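Side-chain contacts in succinate dehydrogenase (Membrane anchor subunit) (Mycolicibacterium smegmatis, PDB 7D6V), which serves as the membrane anchor subunit of succinate dehydrogenase Sdh1 and holds a membrane-embedded Rieske-type iron-sulfur cluster that probably passes electrons to quinone: residues Thr254-Tyr257 and Ile258-Ala262; Tyr59-Asp63 and Tyr64-Thr68. One frame throughout, in Å; residues are numbered along the deposited sequence.

Contact 1. Residues Thr254-Tyr257 and Ile258-Ala262; sequences TDFY and IMLVA
Y257 and V261 meet one helical turn apart, the methyl CG2 of V261 lying over one face of the tyrosine ring but displaced toward its rim. V261 CG2 is 3.9 Å from the Y257 ring centroid, 26° off the normal, which fits a CH-pi contact; the nearest ring atom, Y257 CE2, is 3.5 Å from V261 CG2. The ring is brought there by a first torsion that sets CG of Y257 opposite its own backbone N (chi1 -177°), tilting it forward along the helix. F256, with a similar torsion, is met by two aliphatic side chains. L260 crosses it obliquely, with CG over a ring face and L260 CD1 3.5 Å from F256 CE2. M259 extends out from the helix and bends at its last torsion (chi3 72°), bringing M259 CE 3.7 Å from F256 CD1, neither squarely over the face nor in the plane. Beneath these contacts the i to i+4 ladder is regular: M259 N donates to D255 O at 2.9 Å and V261 N to Y257 O at 3.0 Å. On another side of the helix, I258 CD1 comes 4.2 Å from T254 CG2. The polar ends find partners beyond these residues: D255 OD2 forms a salt bridge with R52 of helix 33-55, and T254 OG1 hydrogen-bonds to T250 O one turn earlier. The chemistry is therefore divided, with main-chain hydrogen bonds and dispersion between apolar groups joining the turns of helix 240-264, and the salt bridge to helix 33-55 probably offsetting the charge of a buried carboxylate.

Contact 2. Residues Tyr59-Asp63 and Tyr64-Thr68; sequences YWVAD and YHYLT
The benzo edge of W60 reaches across to H65, in the turn, and to L67 of strand 66-67. W60 CH2 approaches H65 CD2 at 3.4 Å, and the six-membered ring of W60 stands almost upright on the imidazole, planes at 87° and centroids 5.2 Å apart: an offset edge-to-face pair. Farther along the same edge, L67 CB sits near the indole plane, 3.8 Å from W60 CE3. The indole bends over the neighbouring strand because its CG lies opposite the backbone N (chi1 169°). L67 in turn puts its methyl CD1 against the edge of the Y59 ring, close to the ring plane, with L67 CD1 3.9 Å from Y59 CD1.

The framework is an antiparallel beta hairpin of two very short strands, 60-61 and 66-67, with a G1 beta bulge in which H65 and Y66 both face V61. H65 has the positive phi (57°) expected at the first bulge position. V61 and Y66 form the hydrogen-bonded pair, V61 N reaching Y66 O at 2.9 Å; W60 and L67 are the non-hydrogen-bonded pair. Beyond the strands, T68 N closes a further bond to Y59 O.

Across the sheet from W60 and L67, V61 and Y66 run alongside each other. V61 CG2 lies at the tyrosine ring edge and 3.6 Å from Y66 CB, while the other methyl, CG1, turns to Y64 CD2 at 4.1 Å. At the loop, D63 CB rests over one face of the Y64 ring, 3.8 Å from its centroid. V261 of helix 240-264 packs on V61, and H178 meets H65 edge-to-face.

Overall arrangement
Contact 2 comes first along the chain, in the hairpin that follows helix 33-55, and contact 1 lies near the end of helix 240-264. Despite the long interval in sequence, their centres are only about 9 Å apart, on the same side of the chain's centre. They touch directly: T68 packs on D255 and I258, and I258 CD1 lies 3.7 Å from L67 O. The hairpin thus covers one side of the late turns of helix 240-264. No residue of either contact lines the cluster or quinone pocket, although H240, where this helix begins, belongs to the cluster site.

Contact 1. Residues Thr254-Tyr257 and Ile258-Ala262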
loop_
_atom_site.group_PDB
_atom_site.type_symbol
_atom_site.label_atom_id
_atom_site.label_comp_id
_atom_site.label_asym_id
_atom_site.label_seq_id
_atom_site.Cartn_x
_atom_site.Cartn_y
_atom_site.Cartn_z
ATOM N N THR C 254 -26.416 18.612 35.271
ATOM C CA THR C 254 -26.843 19.990 35.478
ATOM C C THR C 254 -28.313 20.047 35.873
ATOM O O THR C 254 -28.682 20.713 36.851
ATOM C CB THR C 254 -26.577 20.807 34.216
ATOM O OG1 THR C 254 -25.266 20.505 33.730
ATOM C CG2 THR C 254 -26.656 22.295 34.514
ATOM N N ASP C 255 -29.167 19.320 35.139
ATOM C CA ASP C 255 -30.570 19.212 35.530
ATOM C C ASP C 255 -30.717 18.674 36.945
ATOM O O ASP C 255 -31.494 19.208 37.741
ATOM C CB ASP C 255 -31.338 18.316 34.561
ATOM C CG ASP C 255 -32.836 18.550 34.620
ATOM O OD1 ASP C 255 -33.428 19.011 33.633
ATOM O OD2 ASP C 255 -33.435 18.266 35.677
ATOM N N PHE C 256 -30.005 17.594 37.265
ATOM C CA PHE C 256 -30.195 16.951 38.558
ATOM C C PHE C 256 -29.813 17.885 39.698
ATOM O O PHE C 256 -30.550 18.007 40.685
ATOM C CB PHE C 256 -29.388 15.655 38.612
ATOM C CG PHE C 256 -29.733 14.779 39.774
ATOM C CD1 PHE C 256 -31.007 14.261 39.905
ATOM C CD2 PHE C 256 -28.788 14.472 40.731
ATOM C CE1 PHE C 256 -31.331 13.459 40.970
ATOM C CE2 PHE C 256 -29.106 13.670 41.798
ATOM C CZ PHE C 256 -30.380 13.163 41.919
ATOM N N TYR C 257 -28.678 18.574 39.569
ATOM C CA TYR C 257 -28.248 19.500 40.609
ATOM C C TYR C 257 -29.227 20.656 40.759
ATOM O O TYR C 257 -29.588 21.037 41.880
ATOM C CB TYR C 257 -26.844 20.027 40.306
ATOM C CG TYR C 257 -26.317 20.946 41.381
ATOM C CD1 TYR C 257 -25.656 20.442 42.488
ATOM C CD2 TYR C 257 -26.494 22.317 41.297
ATOM C CE1 TYR C 257 -25.184 21.274 43.474
ATOM C CE2 TYR C 257 -26.023 23.154 42.279
ATOM C CZ TYR C 257 -25.370 22.629 43.364
ATOM O OH TYR C 257 -24.898 23.465 44.344
ATOM N N ILE C 258 -29.654 21.246 39.638
ATOM C CA ILE C 258 -30.563 22.383 39.728
ATOM C C ILE C 258 -31.881 21.955 40.355
ATOM O O ILE C 258 -32.449 22.671 41.184
ATOM C CB ILE C 258 -30.767 23.031 38.347
ATOM C CG1 ILE C 258 -29.481 23.711 37.892
ATOM C CG2 ILE C 258 -31.875 24.063 38.401
ATOM C CD1 ILE C 258 -29.616 24.463 36.598
ATOM N N MET C 259 -32.384 20.777 39.979
ATOM C CA MET C 259 -33.600 20.252 40.587
ATOM C C MET C 259 -33.436 20.059 42.087
ATOM O O MET C 259 -34.343 20.379 42.865
ATOM C CB MET C 259 -33.978 18.930 39.929
ATOM C CG MET C 259 -35.257 18.321 40.456
ATOM S SD MET C 259 -35.646 16.778 39.621
ATOM C CE MET C 259 -34.389 15.711 40.310
ATOM N N LEU C 260 -32.292 19.517 42.513
ATOM C CA LEU C 260 -32.061 19.321 43.939
ATOM C C LEU C 260 -32.082 20.646 44.685
ATOM O O LEU C 260 -32.670 20.751 45.768
ATOM C CB LEU C 260 -30.730 18.609 44.158
ATOM C CG LEU C 260 -30.719 17.107 43.916
ATOM C CD1 LEU C 260 -29.299 16.633 43.731
ATOM C CD2 LEU C 260 -31.371 16.406 45.080
ATOM N N VAL C 261 -31.456 21.673 44.113
ATOM C CA VAL C 261 -31.414 22.970 44.781
ATOM C C VAL C 261 -32.795 23.620 44.803
ATOM O O VAL C 261 -33.186 24.229 45.804
ATOM C CB VAL C 261 -30.364 23.879 44.124
ATOM C CG1 VAL C 261 -30.336 25.227 44.808
ATOM C CG2 VAL C 261 -29.001 23.230 44.196
ATOM N N ALA C 262 -33.556 23.508 43.713
ATOM C CA ALA C 262 -34.883 24.121 43.687
ATOM C C ALA C 262 -35.813 23.432 44.678
ATOM O O ALA C 262 -36.541 24.095 45.426
ATOM C CB ALA C 262 -35.466 24.074 42.282
#

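Contact 2. Residues Tyr59-Asp63 and Tyr64-Thr68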
loop_
_atom_site.group_PDB
_atom_site.type_symbol
_atom_site.label_atom_id
_atom_site.label_comp_id
_atom_site.label_asym_id
_atom_site.label_seq_id
_atom_site.Cartn_x
_atom_site.Cartn_y
_atom_site.Cartn_z
ATOM N N TYR C 59 -37.255 23.872 38.440
ATOM C CA TYR C 59 -36.353 24.203 37.348
ATOM C C TYR C 59 -35.724 25.584 37.469
ATOM O O TYR C 59 -34.926 25.951 36.603
ATOM C CB TYR C 59 -37.092 24.100 36.001
ATOM C CG TYR C 59 -38.293 25.008 35.891
ATOM C CD1 TYR C 59 -38.165 26.305 35.418
ATOM C CD2 TYR C 59 -39.552 24.574 36.269
ATOM C CE1 TYR C 59 -39.252 27.139 35.320
ATOM C CE2 TYR C 59 -40.647 25.401 36.173
ATOM C CZ TYR C 59 -40.492 26.684 35.699
ATOM O OH TYR C 59 -41.579 27.516 35.602
ATOM N N TRP C 60 -36.047 26.353 38.505
ATOM C CA TRP C 60 -35.614 27.738 38.613
ATOM C C TRP C 60 -35.307 28.062 40.065
ATOM O O TRP C 60 -36.150 27.846 40.939
ATOM C CB TRP C 60 -36.700 28.677 38.072
ATOM C CG TRP C 60 -36.507 30.135 38.361
ATOM C CD1 TRP C 60 -37.254 30.907 39.194
ATOM C CD2 TRP C 60 -35.530 31.003 37.778
ATOM N NE1 TRP C 60 -36.795 32.198 39.183
ATOM C CE2 TRP C 60 -35.736 32.284 38.321
ATOM C CE3 TRP C 60 -34.497 30.822 36.858
ATOM C CZ2 TRP C 60 -34.947 33.373 37.976
ATOM C CZ3 TRP C 60 -33.716 31.905 36.517
ATOM C CH2 TRP C 60 -33.946 33.163 37.073
ATOM N N VAL C 61 -34.108 28.579 40.320
ATOM C CA VAL C 61 -33.745 29.114 41.627
ATOM C C VAL C 61 -33.857 30.629 41.557
ATOM O O VAL C 61 -33.110 31.283 40.819
ATOM C CB VAL C 61 -32.332 28.686 42.048
ATOM C CG1 VAL C 61 -32.108 29.004 43.511
ATOM C CG2 VAL C 61 -32.120 27.215 41.788
ATOM N N ALA C 62 -34.786 31.190 42.331
ATOM C CA ALA C 62 -35.025 32.627 42.278
ATOM C C ALA C 62 -33.857 33.414 42.861
ATOM O O ALA C 62 -33.554 34.517 42.394
ATOM C CB ALA C 62 -36.320 32.968 43.010
ATOM N N ASP C 63 -33.199 32.871 43.888
ATOM C CA ASP C 63 -32.152 33.615 44.583
ATOM C C ASP C 63 -30.932 33.833 43.697
ATOM O O ASP C 63 -30.424 34.954 43.589
ATOM C CB ASP C 63 -31.754 32.885 45.861
ATOM C CG ASP C 63 -32.518 33.370 47.066
ATOM O OD1 ASP C 63 -32.057 33.126 48.200
ATOM O OD2 ASP C 63 -33.580 34.001 46.883
ATOM N N TYR C 64 -30.444 32.774 43.059
ATOM C CA TYR C 64 -29.208 32.833 42.293
ATOM C C TYR C 64 -29.445 32.755 40.796
ATOM O O TYR C 64 -28.483 32.602 40.039
ATOM C CB TYR C 64 -28.262 31.717 42.736
ATOM C CG TYR C 64 -28.257 31.504 44.227
ATOM C CD1 TYR C 64 -28.067 32.566 45.097
ATOM C CD2 TYR C 64 -28.459 30.247 44.766
ATOM C CE1 TYR C 64 -28.077 32.381 46.457
ATOM C CE2 TYR C 64 -28.463 30.051 46.127
ATOM C CZ TYR C 64 -28.273 31.120 46.968
ATOM O OH TYR C 64 -28.278 30.922 48.326
ATOM N N HIS C 65 -30.701 32.845 40.355
ATOM C CA HIS C 65 -31.038 32.901 38.936
ATOM C C HIS C 65 -30.480 31.697 38.181
ATOM O O HIS C 65 -29.804 31.830 37.161
ATOM C CB HIS C 65 -30.554 34.214 38.319
ATOM C CG HIS C 65 -31.421 35.390 38.643
ATOM N ND1 HIS C 65 -31.375 36.035 39.859
ATOM C CD2 HIS C 65 -32.341 36.050 37.904
ATOM C CE1 HIS C 65 -32.238 37.033 39.859
ATOM N NE2 HIS C 65 -32.837 37.065 38.684
ATOM N N TYR C 66 -30.772 30.508 38.692
ATOM C CA TYR C 66 -30.354 29.263 38.067
ATOM C C TYR C 66 -31.511 28.708 37.255
ATOM O O TYR C 66 -32.622 28.571 37.772
ATOM C CB TYR C 66 -29.921 28.233 39.110
ATOM C CG TYR C 66 -28.623 28.529 39.809
ATOM C CD1 TYR C 66 -27.636 29.286 39.203
ATOM C CD2 TYR C 66 -28.379 28.031 41.078
ATOM C CE1 TYR C 66 -26.447 29.549 39.848
ATOM C CE2 TYR C 66 -27.195 28.286 41.728
ATOM C CZ TYR C 66 -26.232 29.043 41.110
ATOM O OH TYR C 66 -25.052 29.298 41.760
ATOM N N LEU C 67 -31.249 28.381 35.994
ATOM C CA LEU C 67 -32.265 27.840 35.105
ATOM C C LEU C 67 -31.717 26.608 34.409
ATOM O O LEU C 67 -30.624 26.646 33.836
ATOM C CB LEU C 67 -32.711 28.877 34.076
ATOM C CG LEU C 67 -33.815 28.436 33.117
ATOM C CD1 LEU C 67 -35.087 28.109 33.876
ATOM C CD2 LEU C 67 -34.068 29.510 32.088
ATOM N N THR C 68 -32.474 25.521 34.467
ATOM C CA THR C 68 -32.079 24.295 33.794
ATOM C C THR C 68 -32.062 24.502 32.282
ATOM O O THR C 68 -32.948 25.171 31.738
ATOM C CB THR C 68 -33.042 23.164 34.153
ATOM O OG1 THR C 68 -33.055 22.973 35.571
ATOM C CG2 THR C 68 -32.613 21.888 33.499
#